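Side-chain contacts in Hep_Hag family (Burkholderia pseudomallei, PDB 3S6L), which forms part of a trimeric autotransporter adhesin on the bacterial surface and probably helps the bacterium attach to host epithelial cells: residues S65-G69 with Q70-A74; A160-N163 with Q164-V168. All blocks are in the same frame, centred on the assembly; numbering follows the deposited sequence.

Contact 1: S65-G69 with Q70-A74; sequences STALG and QASSA
Gly69 O is gripped twice by Ser72. The backbone N of Ser72 comes to 3.0 Å from Gly69 O with an N-H...O angle of 158°, and Ser72 OG donates its proton to Gly69 O over 2.7 Å. This is the type II beta turn Gly69-Ser72, a corner of the left-handed beta-roll of a YadA-like head, and it reverses the chain where strand 66-68 ends. Both donors reach the oxygen from the same face of its carbonyl: the amide sits well above the plane, 50° out of it, and the hydroxyl is tilted by about half as much. The turn itself brings Ser72 N to Gly69 O; with OG between its own N and carbonyl carbon (chi1 54°), Ser72 adds the hydroxyl on that face.

Behind the turn the returning chain runs roughly antiparallel to the strand, and small side chains meet between the two. The methyl of Ala67 meets that of Ala74, CB to CB 4.0 Å, and Ser72 OG lies 3.6 Å from Ala67 CB. On the opposite side of the strand, Leu68 packs on Leu54 of the second subunit and Leu68 of the third. At the outer corner Gln70 turns away, its NE2 donating to Gln56 OE1 and its OE1 accepting from Gln84 NE2, the matching glutamines of adjacent coils; a zinc ion lies about 5 Å from this side chain. At the far end Ser65 OG donates to Gly62 O, while Ala74 CB rests 3.5 Å from Thr66 O and 3.8 Å from Ser65 CB.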
# COMPACT_ATOMS: atom_id res chain seq x y z
N SER A 65 -6.25 0.93 -14.16
CA SER A 65 -6.31 1.68 -12.90
C SER A 65 -7.12 0.94 -11.84
O SER A 65 -7.95 0.08 -12.17
CB SER A 65 -6.87 3.09 -13.11
OG SER A 65 -8.22 3.01 -13.53
N THR A 66 -6.83 1.24 -10.58
CA THR A 66 -7.47 0.56 -9.48
C THR A 66 -7.84 1.61 -8.42
O THR A 66 -6.99 2.33 -7.90
CB THR A 66 -6.52 -0.54 -8.92
OG1 THR A 66 -6.19 -1.44 -9.98
CG2 THR A 66 -7.16 -1.32 -7.80
N ALA A 67 -9.12 1.74 -8.13
CA ALA A 67 -9.54 2.76 -7.17
C ALA A 67 -10.40 2.12 -6.08
O ALA A 67 -11.47 1.63 -6.36
CB ALA A 67 -10.30 3.92 -7.89
N LEU A 68 -9.90 2.08 -4.85
CA LEU A 68 -10.58 1.28 -3.80
C LEU A 68 -10.74 2.14 -2.57
O LEU A 68 -9.75 2.57 -1.99
CB LEU A 68 -9.76 0.03 -3.46
CG LEU A 68 -9.14 -0.77 -4.62
CD1 LEU A 68 -8.22 -1.88 -4.07
CD2 LEU A 68 -10.22 -1.37 -5.52
N GLY A 69 -11.98 2.40 -2.20
CA GLY A 69 -12.28 3.31 -1.12
C GLY A 69 -13.32 4.29 -1.59
O GLY A 69 -13.36 4.61 -2.79
N GLN A 70 -14.17 4.76 -0.67
CA GLN A 70 -15.24 5.68 -1.01
C GLN A 70 -14.63 6.97 -1.58
O GLN A 70 -13.69 7.55 -1.02
CB GLN A 70 -16.12 5.97 0.22
CG GLN A 70 -17.45 6.68 -0.07
CD GLN A 70 -17.33 8.23 -0.16
OE1 GLN A 70 -16.42 8.83 0.43
NE2 GLN A 70 -18.24 8.87 -0.91
N ALA A 71 -15.16 7.39 -2.72
CA ALA A 71 -14.69 8.59 -3.40
C ALA A 71 -13.21 8.52 -3.80
O ALA A 71 -12.62 9.53 -4.04
CB ALA A 71 -15.01 9.91 -2.55
N SER A 72 -12.61 7.33 -3.92
CA SER A 72 -11.23 7.30 -4.43
C SER A 72 -11.21 7.54 -5.95
O SER A 72 -12.23 7.35 -6.62
CB SER A 72 -10.53 6.00 -4.07
OG SER A 72 -11.29 4.90 -4.52
N SER A 73 -10.07 7.93 -6.48
CA SER A 73 -9.98 8.20 -7.91
C SER A 73 -8.60 7.79 -8.43
O SER A 73 -7.58 8.10 -7.80
CB SER A 73 -10.21 9.70 -8.18
OG SER A 73 -10.13 9.96 -9.57
N ALA A 74 -8.60 7.06 -9.53
CA ALA A 74 -7.37 6.64 -10.19
C ALA A 74 -7.59 6.90 -11.67
O ALA A 74 -8.09 6.04 -12.37
CB ALA A 74 -7.08 5.15 -9.95

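Contact 2: A160-N163 with Q164-V168; sequences ANMN and QLWGV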
# COMPACT_ATOMS: atom_id res chain seq x y z
N ALA A 160 24.49 6.10 4.74
CA ALA A 160 25.42 6.00 5.85
C ALA A 160 24.63 6.08 7.14
O ALA A 160 23.79 6.97 7.31
CB ALA A 160 26.47 7.13 5.81
N ASN A 161 24.89 5.16 8.07
CA ASN A 161 24.26 5.28 9.38
C ASN A 161 25.19 5.99 10.36
O ASN A 161 26.35 6.28 10.02
CB ASN A 161 23.72 3.93 9.87
CG ASN A 161 24.79 3.03 10.45
OD1 ASN A 161 25.92 3.44 10.71
ND2 ASN A 161 24.43 1.80 10.70
N MET A 162 24.69 6.26 11.57
CA MET A 162 25.41 7.05 12.57
C MET A 162 26.70 6.39 13.07
O MET A 162 27.69 7.08 13.28
CB MET A 162 24.51 7.38 13.77
CG MET A 162 23.40 8.44 13.53
SD MET A 162 23.95 9.95 12.72
CE MET A 162 25.10 10.67 13.94
N ASN A 163 26.68 5.07 13.28
CA ASN A 163 27.90 4.34 13.65
C ASN A 163 29.03 4.65 12.66
O ASN A 163 30.18 4.85 13.06
CB ASN A 163 27.66 2.84 13.72
CG ASN A 163 26.93 2.41 14.99
OD1 ASN A 163 27.14 2.99 16.05
ND2 ASN A 163 26.07 1.39 14.88
N GLN A 164 28.68 4.71 11.37
CA GLN A 164 29.66 4.95 10.33
C GLN A 164 30.14 6.40 10.37
O GLN A 164 31.34 6.65 10.20
CB GLN A 164 29.11 4.58 8.96
CG GLN A 164 28.66 3.13 8.86
CD GLN A 164 28.11 2.82 7.51
OE1 GLN A 164 27.02 3.28 7.16
NE2 GLN A 164 28.85 2.03 6.73
N LEU A 165 29.22 7.33 10.59
CA LEU A 165 29.58 8.73 10.71
C LEU A 165 30.57 8.93 11.86
O LEU A 165 31.62 9.53 11.69
CB LEU A 165 28.34 9.60 10.90
CG LEU A 165 28.59 11.10 10.74
CD1 LEU A 165 28.50 11.50 9.28
CD2 LEU A 165 27.63 11.93 11.55
N TRP A 166 30.22 8.41 13.04
CA TRP A 166 31.08 8.43 14.21
C TRP A 166 32.44 7.73 14.07
O TRP A 166 33.39 8.09 14.75
CB TRP A 166 30.33 7.81 15.38
CG TRP A 166 29.10 8.56 15.78
CD1 TRP A 166 28.84 9.90 15.62
CD2 TRP A 166 27.97 8.01 16.47
NE1 TRP A 166 27.62 10.21 16.17
CE2 TRP A 166 27.07 9.07 16.70
CE3 TRP A 166 27.64 6.73 16.95
CZ2 TRP A 166 25.85 8.88 17.36
CZ3 TRP A 166 26.43 6.55 17.60
CH2 TRP A 166 25.55 7.62 17.80
N GLY A 167 32.51 6.73 13.19
CA GLY A 167 33.77 6.06 12.87
C GLY A 167 34.71 6.95 12.09
O GLY A 167 35.91 6.68 12.02
N VAL A 168 34.17 8.00 11.48
CA VAL A 168 34.99 9.02 10.81
C VAL A 168 35.41 10.08 11.83
O VAL A 168 36.61 10.41 11.93
CB VAL A 168 34.26 9.65 9.59
CG1 VAL A 168 35.11 10.77 8.95
CG2 VAL A 168 33.93 8.57 8.56
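Asn161 and Gln164 exchange bonds across the first turn of helix 162-168, a capping box. Asn161 OD1 accepts from Gln164 N at 3.1 Å, the donor lying nearly on the extension of the side-chain C=O. In return, Gln164 OE1 accepts from Asn161 N at 3.0 Å, in the carbonyl plane and on a lone pair. Asn161 chi1 of 79° tucks the carboxamide back over the helix start, while Gln164 stays extended beyond CG to reach the preceding backbone; the two amide planes stand 74° apart. Both amides have further partners: Gln164 OE1 also accepts from Gly153 N, and Asn161 ND2 donates to Val150 O.

Asn161 O takes Leu165 N at 3.1 Å and, weakly, Gln164 N. Next along, Met162 O receives Trp166 N in an almost straight bond of 2.9 Å, and Asn163 O receives Gly167 N.

Met162 also lies against the indole of Trp166: its CB sits over the six-membered ring, 4.1 Å from the centroid, and its sulfur makes an oblique Met-aromatic contact with the five-membered ring. Met162 CE comes to 3.7 Å from Leu165 CD2, beside the trimer interface where Leu165 meets Leu165 of both other subunits. The cap thus serves Gln164 N and Asn161 O serves Leu165 N, while the backbones of Ala160, Met162 and Asn163 bond to the second subunit, so the helix start is held partly by the trimer.

Overall arrangement
Going from the N terminus, the chain first climbs through the coils of the head, and contact 1 closes one turn of the roll there, between strand 66-68 and the loop leading to strand 80-82. Several more coils follow before the chain leaves the roll and reaches contact 2, at the start of helix 162-168 in the stalk region. The two contacts stand in series, neither nested nor crossed; the centres of contact 1 and contact 2 are 43 Å apart, on opposite sides of the chain's centre. Each is local, so neither ties head to stalk directly. What they share is the trimer: residues 65-74 and 160-168 both pack against the other two subunits, near Leu68 and Leu165 respectively.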